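Local coordinates for protein MtVAO615 (Myceliophthora thermophila, PDB 6F72) that probably acts as an oxidoreductase whose bicovalently bound FAD, once reduced, reacts rapidly with molecular oxygen, though no substrate has yet been identified, at residues S82-S87 / N102-S107; I89-V92 / G96-L99; V109-P114 / W482-S487. One frame throughout, in Å; residues are numbered along the deposited sequence.

The three contacts illustrate how a loop-rich region is held together by neighbouring side chains. All lie on the same side of the centre of the chain. Contact 2 (89-92 with 96-99), on helix 89-92, is nested within the loop that contact 1 (82-87 with 102-107) closes on the next helix, 101-104; contact 3 follows, joining 109-114 to the much later segment 482-487 before helix 488-508. The centre of contact 1 is about 9 Å from each of the other two centres, and it touches both; contacts 2 and 3, about 17 Å apart between centres, do not meet. Together they run from the FAD pocket, beside L99 and S87, outward to a glycosylated surface.

Contact 1: residues S82-S87 / N102-S107; sequences SSWDIS and NFQNYS. With NAG (2-acetamido-2-deoxy-beta-D-glucopyranose), chain C.
W84 and Q104 make this contact alone, one indole and one amide meeting between a loop and the end of the short helix 101-104. The indole N-H of W84 is given to the side-chain carbonyl of Q104, with NE1 2.9 Å from OE1 and an N-H...O angle of 156°. OE1 sits at the ring edge, in the indole plane, whereas the amide is turned 60° against that ring and receives the donor from a direction tilted out of its own carbonyl plane. The Q104 chain runs extended beyond CG (chi2 159°), which lets the amide span backbones that stay 11.4 Å apart between the CA atoms of W84 and Q104. A water closes a second path: it accepts from Q104 NE2 at 3.0 Å and donates to the carbonyl oxygen of W84 at 2.7 Å, resting over one face of the indole, toward its rim. NE2 also donates to V98 O, and V109 packs on Q104.

Beyond this buried pair the packing is loose: N105 to S107 are partly exposed and touch nothing of 82-87. The chain leaves the helix at N105, in a type I' turn from Q104 to S107. N105 carries the N-linked glycan, its ND2 bonded to NAG C1, and the sugar's acetyl methyl C8 comes 3.2 Å from N102 O. Both ends of the buried amide are thus used, OE1 as acceptor and NE2 as donor, which favours one amide orientation and implies that a small interface is specified by polar complementarity more than by area.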
loop_
_atom_site.group_PDB
_atom_site.type_symbol
_atom_site.label_atom_id
_atom_site.label_comp_id
_atom_site.label_asym_id
_atom_site.label_seq_id
_atom_site.Cartn_x
_atom_site.Cartn_y
_atom_site.Cartn_z
ATOM N N SER A 82 -1.990 23.463 -1.476
ATOM C CA SER A 82 -0.669 23.317 -2.088
ATOM C C SER A 82 -0.047 21.916 -1.980
ATOM O O SER A 82 0.816 21.575 -2.789
ATOM C CB SER A 82 0.295 24.371 -1.555
ATOM O OG SER A 82 0.457 24.221 -0.161
ATOM N N SER A 83 -0.491 21.111 -1.007
ATOM C CA SER A 83 0.042 19.753 -0.811
ATOM C C SER A 83 -1.021 18.643 -0.778
ATOM O O SER A 83 -0.724 17.517 -0.359
ATOM C CB SER A 83 0.892 19.710 0.465
ATOM O OG SER A 83 1.984 20.607 0.372
ATOM N N TRP A 84 -2.239 18.954 -1.228
ATOM C CA TRP A 84 -3.381 18.028 -1.129
ATOM C C TRP A 84 -3.201 16.719 -1.900
ATOM O O TRP A 84 -3.671 15.648 -1.463
ATOM C CB TRP A 84 -4.663 18.708 -1.590
ATOM C CG TRP A 84 -5.889 17.934 -1.248
ATOM C CD1 TRP A 84 -6.596 17.116 -2.074
ATOM C CD2 TRP A 84 -6.545 17.886 0.025
ATOM N NE1 TRP A 84 -7.666 16.569 -1.410
ATOM C CE2 TRP A 84 -7.659 17.018 -0.114
ATOM C CE3 TRP A 84 -6.306 18.499 1.267
ATOM C CZ2 TRP A 84 -8.548 16.754 0.941
ATOM C CZ3 TRP A 84 -7.182 18.227 2.330
ATOM C CH2 TRP A 84 -8.288 17.357 2.157
ATOM N N ASP A 85 -2.522 16.811 -3.039
ATOM C CA ASP A 85 -2.235 15.639 -3.883
ATOM C C ASP A 85 -0.896 14.942 -3.554
ATOM O O ASP A 85 -0.379 14.156 -4.355
ATOM C CB ASP A 85 -2.328 16.031 -5.369
ATOM C CG ASP A 85 -3.711 16.533 -5.763
ATOM O OD1 ASP A 85 -4.727 16.184 -5.113
ATOM O OD2 ASP A 85 -3.780 17.277 -6.749
ATOM N N ILE A 86 -0.362 15.227 -2.363
ATOM C CA ILE A 86 0.859 14.598 -1.833
ATOM C C ILE A 86 0.467 13.748 -0.607
ATOM O O ILE A 86 -0.507 14.061 0.086
ATOM C CB ILE A 86 1.952 15.674 -1.494
ATOM C CG1 ILE A 86 2.242 16.612 -2.702
ATOM C CG2 ILE A 86 3.229 15.076 -0.875
ATOM C CD1 ILE A 86 2.798 15.960 -3.968
ATOM N N SER A 87 1.186 12.644 -0.384
ATOM C CA SER A 87 1.068 11.872 0.868
ATOM C C SER A 87 1.810 12.644 1.956
ATOM O O SER A 87 3.040 12.635 2.021
ATOM C CB SER A 87 1.611 10.442 0.710
ATOM O OG SER A 87 0.984 9.785 -0.379
ATOM N N ASN A 102 -10.216 10.285 -5.352
ATOM C CA ASN A 102 -11.349 9.599 -5.958
ATOM C C ASN A 102 -12.398 9.182 -4.927
ATOM O O ASN A 102 -13.592 9.246 -5.204
ATOM C CB ASN A 102 -10.884 8.407 -6.802
ATOM C CG ASN A 102 -12.015 7.760 -7.599
ATOM O OD1 ASN A 102 -12.944 8.417 -8.058
ATOM N ND2 ASN A 102 -11.910 6.453 -7.793
ATOM N N PHE A 103 -11.941 8.746 -3.751
ATOM C CA PHE A 103 -12.856 8.346 -2.693
ATOM C C PHE A 103 -13.367 9.544 -1.864
ATOM O O PHE A 103 -14.466 9.466 -1.344
ATOM C CB PHE A 103 -12.302 7.169 -1.847
ATOM C CG PHE A 103 -12.293 5.867 -2.600
ATOM C CD1 PHE A 103 -13.461 5.099 -2.712
ATOM C CD2 PHE A 103 -11.147 5.449 -3.277
ATOM C CE1 PHE A 103 -13.469 3.927 -3.454
ATOM C CE2 PHE A 103 -11.150 4.277 -4.025
ATOM C CZ PHE A 103 -12.312 3.517 -4.112
ATOM N N GLN A 104 -12.572 10.618 -1.765
ATOM C CA GLN A 104 -13.065 11.933 -1.310
ATOM C C GLN A 104 -14.300 12.278 -2.142
ATOM O O GLN A 104 -15.319 12.681 -1.590
ATOM C CB GLN A 104 -12.008 13.029 -1.465
ATOM C CG GLN A 104 -10.876 12.928 -0.459
ATOM C CD GLN A 104 -9.622 13.661 -0.895
ATOM O OE1 GLN A 104 -9.652 14.473 -1.812
ATOM N NE2 GLN A 104 -8.504 13.373 -0.224
ATOM N N ASN A 105 -14.206 12.048 -3.457
ATOM C CA ASN A 105 -15.346 12.132 -4.377
ATOM C C ASN A 105 -16.107 13.477 -4.293
ATOM O O ASN A 105 -17.339 13.520 -4.354
ATOM C CB ASN A 105 -16.300 10.942 -4.171
ATOM C CG ASN A 105 -17.135 10.650 -5.393
ATOM O OD1 ASN A 105 -16.775 11.035 -6.497
ATOM N ND2 ASN A 105 -18.244 9.956 -5.201
ATOM N N TYR A 106 -15.340 14.554 -4.125
ATOM C CA TYR A 106 -15.842 15.938 -4.090
ATOM C C TYR A 106 -16.780 16.277 -2.913
ATOM O O TYR A 106 -17.399 17.344 -2.917
ATOM C CB TYR A 106 -16.513 16.316 -5.429
ATOM C CG TYR A 106 -15.674 16.046 -6.671
ATOM C CD1 TYR A 106 -14.787 17.018 -7.158
ATOM C CD2 TYR A 106 -15.778 14.833 -7.374
ATOM C CE1 TYR A 106 -14.021 16.791 -8.297
ATOM C CE2 TYR A 106 -15.013 14.598 -8.520
ATOM C CZ TYR A 106 -14.143 15.584 -8.977
ATOM O OH TYR A 106 -13.379 15.401 -10.103
ATOM N N SER A 107 -16.877 15.392 -1.915
ATOM C CA SER A 107 -17.844 15.568 -0.825
ATOM C C SER A 107 -17.484 16.730 0.080
ATOM O O SER A 107 -18.366 17.476 0.515
ATOM C CB SER A 107 -18.004 14.306 -0.001
ATOM O OG SER A 107 -18.395 13.217 -0.816
HETATM C C1 NAG C . -19.108 9.570 -6.284
HETATM C C2 NAG C . -18.880 8.041 -6.271
HETATM C C3 NAG C . -19.857 7.336 -7.208
HETATM C C4 NAG C . -21.321 7.728 -6.953
HETATM C C5 NAG C . -21.460 9.250 -6.821
HETATM C C6 NAG C . -22.833 9.654 -6.298
HETATM C C7 NAG C . -16.640 7.116 -5.756
HETATM C C8 NAG C . -15.297 6.799 -6.332
HETATM N N2 NAG C . -17.514 7.657 -6.618
HETATM O O3 NAG C . -19.696 5.919 -7.061
HETATM O O4 NAG C . -22.142 7.339 -8.063
HETATM O O5 NAG C . -20.475 9.821 -5.950
HETATM O O6 NAG C . -23.060 11.002 -6.723
HETATM O O7 NAG C . -16.885 6.875 -4.582
HETATM O O HOH W 1 -5.723 13.930 -1.205
#

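Contact 2: residues I89-V92 / G96-L99; sequences ITHV and GDVL
The imidazole of H91 projects from the short helix 89-92 towards the returning segment 96-99, where D97 and L99 meet it differently. L99 slides past it in the opposite direction, bringing its CD2 methyl to 3.6 Å from H91 CB and 3.7 Å from CG; with L99 CG beside its backbone N (chi1 -68°), the branched end reaches back to the ring root. D97 instead crosses H91 at about a right angle. Its OD2 lies in the imidazole plane at the ring edge, 3.6 Å from NE2, with carboxylate and ring turned 61° apart. That separation speaks of proximity more than a firm bond; OD2 has a stronger partner in Y123 OH, while OD1 accepts from Q60 N. V92 extends the apolar side, its CG2 4.3 Å from L99 CD2. The H91 ring also meets that of W84. With an alanine in place of H91, L99 CD2 would keep its contact to CB but is likely to lose the one to the ring, and the W84 ring its neighbour. Here a short helix is followed, after three residues, by an irregular segment folding back against it, with the L99 side chain about 4 Å from the bound FAD.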
loop_
_atom_site.group_PDB
_atom_site.type_symbol
_atom_site.label_atom_id
_atom_site.label_comp_id
_atom_site.label_asym_id
_atom_site.label_seq_id
_atom_site.Cartn_x
_atom_site.Cartn_y
_atom_site.Cartn_z
ATOM N N ILE A 89 1.975 14.014 6.189
ATOM C CA ILE A 89 1.685 13.636 7.569
ATOM C C ILE A 89 0.418 14.348 8.065
ATOM O O ILE A 89 -0.369 13.778 8.813
ATOM C CB ILE A 89 2.932 13.827 8.484
ATOM C CG1 ILE A 89 2.758 13.127 9.840
ATOM C CG2 ILE A 89 3.292 15.299 8.654
ATOM C CD1 ILE A 89 2.834 11.615 9.795
ATOM N N THR A 90 0.221 15.574 7.585
ATOM C CA THR A 90 -0.954 16.406 7.888
ATOM C C THR A 90 -2.266 15.673 7.557
ATOM O O THR A 90 -3.172 15.578 8.393
ATOM C CB THR A 90 -0.845 17.766 7.144
ATOM O OG1 THR A 90 0.304 18.466 7.638
ATOM C CG2 THR A 90 -2.080 18.650 7.363
ATOM N N HIS A 91 -2.336 15.142 6.343
ATOM C CA HIS A 91 -3.486 14.395 5.871
ATOM C C HIS A 91 -3.651 13.044 6.574
ATOM O O HIS A 91 -4.773 12.622 6.909
ATOM C CB HIS A 91 -3.326 14.170 4.381
ATOM C CG HIS A 91 -4.585 14.376 3.606
ATOM N ND1 HIS A 91 -4.583 14.799 2.294
ATOM C CD2 HIS A 91 -5.885 14.226 3.959
ATOM C CE1 HIS A 91 -5.830 14.886 1.867
ATOM N NE2 HIS A 91 -6.641 14.548 2.859
ATOM N N VAL A 92 -2.520 12.372 6.787
ATOM C CA VAL A 92 -2.499 11.100 7.474
ATOM C C VAL A 92 -2.963 11.263 8.934
ATOM O O VAL A 92 -3.551 10.332 9.488
ATOM C CB VAL A 92 -1.103 10.428 7.363
ATOM C CG1 VAL A 92 -0.915 9.343 8.404
ATOM C CG2 VAL A 92 -0.908 9.834 5.974
ATOM N N GLY A 96 -10.805 10.978 10.103
ATOM C CA GLY A 96 -11.688 10.304 9.162
ATOM C C GLY A 96 -11.347 10.486 7.699
ATOM O O GLY A 96 -12.100 10.019 6.849
ATOM N N ASP A 97 -10.229 11.152 7.397
ATOM C CA ASP A 97 -9.857 11.427 6.002
ATOM C C ASP A 97 -9.140 10.235 5.410
ATOM O O ASP A 97 -8.472 9.494 6.133
ATOM C CB ASP A 97 -8.946 12.651 5.860
ATOM C CG ASP A 97 -9.709 13.928 5.575
ATOM O OD1 ASP A 97 -10.156 14.567 6.552
ATOM O OD2 ASP A 97 -9.845 14.299 4.368
ATOM N N VAL A 98 -9.281 10.061 4.096
ATOM C CA VAL A 98 -8.392 9.171 3.338
ATOM C C VAL A 98 -7.589 9.991 2.331
ATOM O O VAL A 98 -7.948 11.150 2.054
ATOM C CB VAL A 98 -9.124 7.960 2.707
ATOM C CG1 VAL A 98 -9.564 6.992 3.792
ATOM C CG2 VAL A 98 -10.307 8.380 1.840
ATOM N N LEU A 99 -6.509 9.422 1.800
ATOM C CA LEU A 99 -5.662 10.144 0.852
ATOM C C LEU A 99 -6.210 10.191 -0.592
ATOM O O LEU A 99 -5.815 11.063 -1.390
ATOM C CB LEU A 99 -4.231 9.593 0.868
ATOM C CG LEU A 99 -3.265 9.725 2.052
ATOM C CD1 LEU A 99 -1.932 9.142 1.613
ATOM C CD2 LEU A 99 -3.045 11.155 2.488
#

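Contact 3: residues V109-P114 / W482-S487; sequences VPFTDP and WDWDAS
An aromatic cluster joins two loops far apart in the sequence: one, 109-114, lies ahead of strand 126-129; the other, 482-487, leads from strand 472-480 into helix 488-508. W484 is its middle member. On one face lies F111, whose CD2 is over the centre of the indole and 3.4 Å from W484 CE2; to the opposite face W482 turns its edge, NE1 foremost, over the ring centre and 3.1 Å above the plane. The F111 ring and the five-membered ring of W484 have centroids 4.0 Å apart and planes inclined by 31°, an oblique pairing in which the phenyl leans across the indole. With F111 CG placed beside its backbone N (chi1 -58°), the ring is presented to W484, while P110 CB backs its other face.

V109 meets the far end of the indole, its CG1 3.8 Å from W484 CH2. The polar N-H is satisfied elsewhere, for W484 NE1 donates to D85 OD1, so that the same side chain is hydrogen-bonded to the loop after helix 74-81. K81 of that helix also packs on F111.

The tryptophan is carried on a type I turn from D483 to A486, closed by a backbone bond from A486 N to D483 O. Within it D483 forms an Asx turn: its OD1 is approached from above the carboxylate plane by D485 N, 3.0 Å away.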
loop_
_atom_site.group_PDB
_atom_site.type_symbol
_atom_site.label_atom_id
_atom_site.label_comp_id
_atom_site.label_asym_id
_atom_site.label_seq_id
_atom_site.Cartn_x
_atom_site.Cartn_y
_atom_site.Cartn_z
ATOM N N VAL A 109 -13.884 18.719 -0.217
ATOM C CA VAL A 109 -12.519 18.879 -0.713
ATOM C C VAL A 109 -12.179 20.366 -0.822
ATOM O O VAL A 109 -13.100 21.193 -0.837
ATOM C CB VAL A 109 -12.343 18.179 -2.083
ATOM C CG1 VAL A 109 -12.411 16.660 -1.923
ATOM C CG2 VAL A 109 -13.366 18.694 -3.102
ATOM N N PRO A 110 -10.871 20.722 -0.908
ATOM C CA PRO A 110 -10.475 22.148 -0.950
ATOM C C PRO A 110 -10.714 22.890 -2.274
ATOM O O PRO A 110 -10.535 24.111 -2.324
ATOM C CB PRO A 110 -8.962 22.102 -0.671
ATOM C CG PRO A 110 -8.715 20.753 -0.073
ATOM C CD PRO A 110 -9.677 19.863 -0.802
ATOM N N PHE A 111 -11.139 22.177 -3.314
ATOM C CA PHE A 111 -11.137 22.729 -4.670
ATOM C C PHE A 111 -12.530 23.007 -5.244
ATOM O O PHE A 111 -12.651 23.454 -6.379
ATOM C CB PHE A 111 -10.276 21.844 -5.601
ATOM C CG PHE A 111 -8.849 21.702 -5.136
ATOM C CD1 PHE A 111 -7.924 22.735 -5.332
ATOM C CD2 PHE A 111 -8.434 20.555 -4.455
ATOM C CE1 PHE A 111 -6.611 22.612 -4.884
ATOM C CE2 PHE A 111 -7.119 20.421 -4.009
ATOM C CZ PHE A 111 -6.207 21.454 -4.229
ATOM N N THR A 112 -13.568 22.741 -4.455
ATOM C CA THR A 112 -14.935 23.050 -4.841
ATOM C C THR A 112 -15.386 24.397 -4.279
ATOM O O THR A 112 -14.667 25.047 -3.503
ATOM C CB THR A 112 -15.928 21.969 -4.392
ATOM O OG1 THR A 112 -15.658 21.610 -3.037
ATOM C CG2 THR A 112 -15.825 20.745 -5.285
ATOM N N ASP A 113 -16.582 24.812 -4.702
ATOM C CA ASP A 113 -17.209 26.018 -4.221
ATOM C C ASP A 113 -17.368 26.001 -2.701
ATOM O O ASP A 113 -17.849 25.001 -2.157
ATOM C CB ASP A 113 -18.570 26.192 -4.873
ATOM C CG ASP A 113 -19.058 27.610 -4.779
ATOM O OD1 ASP A 113 -19.524 28.032 -3.706
ATOM O OD2 ASP A 113 -18.947 28.315 -5.785
ATOM N N PRO A 114 -16.970 27.107 -2.014
ATOM C CA PRO A 114 -17.122 27.246 -0.555
ATOM C C PRO A 114 -18.557 27.053 -0.057
ATOM O O PRO A 114 -18.766 26.484 1.032
ATOM C CB PRO A 114 -16.643 28.673 -0.293
ATOM C CG PRO A 114 -15.608 28.887 -1.341
ATOM C CD PRO A 114 -16.165 28.216 -2.571
ATOM N N TRP A 482 -4.856 12.447 -10.468
ATOM C CA TRP A 482 -6.121 13.168 -10.363
ATOM C C TRP A 482 -5.948 14.553 -10.990
ATOM O O TRP A 482 -4.834 15.088 -11.039
ATOM C CB TRP A 482 -6.510 13.284 -8.903
ATOM C CG TRP A 482 -7.833 13.880 -8.639
ATOM C CD1 TRP A 482 -8.089 15.184 -8.327
ATOM C CD2 TRP A 482 -9.098 13.205 -8.634
ATOM N NE1 TRP A 482 -9.426 15.361 -8.132
ATOM C CE2 TRP A 482 -10.077 14.170 -8.306
ATOM C CE3 TRP A 482 -9.503 11.882 -8.874
ATOM C CZ2 TRP A 482 -11.443 13.860 -8.204
ATOM C CZ3 TRP A 482 -10.867 11.571 -8.772
ATOM C CH2 TRP A 482 -11.820 12.564 -8.439
ATOM N N ASP A 483 -7.040 15.121 -11.491
ATOM C CA ASP A 483 -6.991 16.430 -12.125
ATOM C C ASP A 483 -8.126 17.284 -11.584
ATOM O O ASP A 483 -9.304 17.061 -11.903
ATOM C CB ASP A 483 -7.044 16.303 -13.658
ATOM C CG ASP A 483 -6.876 17.638 -14.381
ATOM O OD1 ASP A 483 -6.733 18.717 -13.741
ATOM O OD2 ASP A 483 -6.902 17.596 -15.622
ATOM N N TRP A 484 -7.747 18.263 -10.762
ATOM C CA TRP A 484 -8.703 19.159 -10.128
ATOM C C TRP A 484 -9.399 20.155 -11.085
ATOM O O TRP A 484 -10.421 20.741 -10.717
ATOM C CB TRP A 484 -8.050 19.875 -8.943
ATOM C CG TRP A 484 -7.853 18.958 -7.759
ATOM C CD1 TRP A 484 -6.664 18.537 -7.241
ATOM C CD2 TRP A 484 -8.881 18.347 -6.965
ATOM N NE1 TRP A 484 -6.882 17.709 -6.158
ATOM C CE2 TRP A 484 -8.232 17.568 -5.967
ATOM C CE3 TRP A 484 -10.288 18.394 -6.982
ATOM C CZ2 TRP A 484 -8.939 16.838 -5.000
ATOM C CZ3 TRP A 484 -10.996 17.671 -6.023
ATOM C CH2 TRP A 484 -10.313 16.887 -5.044
ATOM N N ASP A 485 -8.855 20.332 -12.293
ATOM C CA ASP A 485 -9.502 21.142 -13.351
ATOM C C ASP A 485 -10.518 20.372 -14.187
ATOM O O ASP A 485 -11.330 20.980 -14.902
ATOM C CB ASP A 485 -8.463 21.698 -14.316
ATOM C CG ASP A 485 -7.516 22.664 -13.672
ATOM O OD1 ASP A 485 -7.831 23.244 -12.617
ATOM O OD2 ASP A 485 -6.430 22.864 -14.241
ATOM N N ALA A 486 -10.433 19.047 -14.155
ATOM C CA ALA A 486 -11.304 18.185 -14.949
ATOM C C ALA A 486 -12.654 18.081 -14.252
ATOM O O ALA A 486 -12.770 18.415 -13.083
ATOM C CB ALA A 486 -10.661 16.803 -15.123
ATOM N N SER A 487 -13.670 17.612 -14.963
ATOM C CA SER A 487 -14.972 17.374 -14.351
ATOM C C SER A 487 -15.005 16.085 -13.496
ATOM O O SER A 487 -14.142 15.218 -13.658
ATOM C CB SER A 487 -16.057 17.338 -15.425
ATOM O OG SER A 487 -16.033 16.108 -16.111
#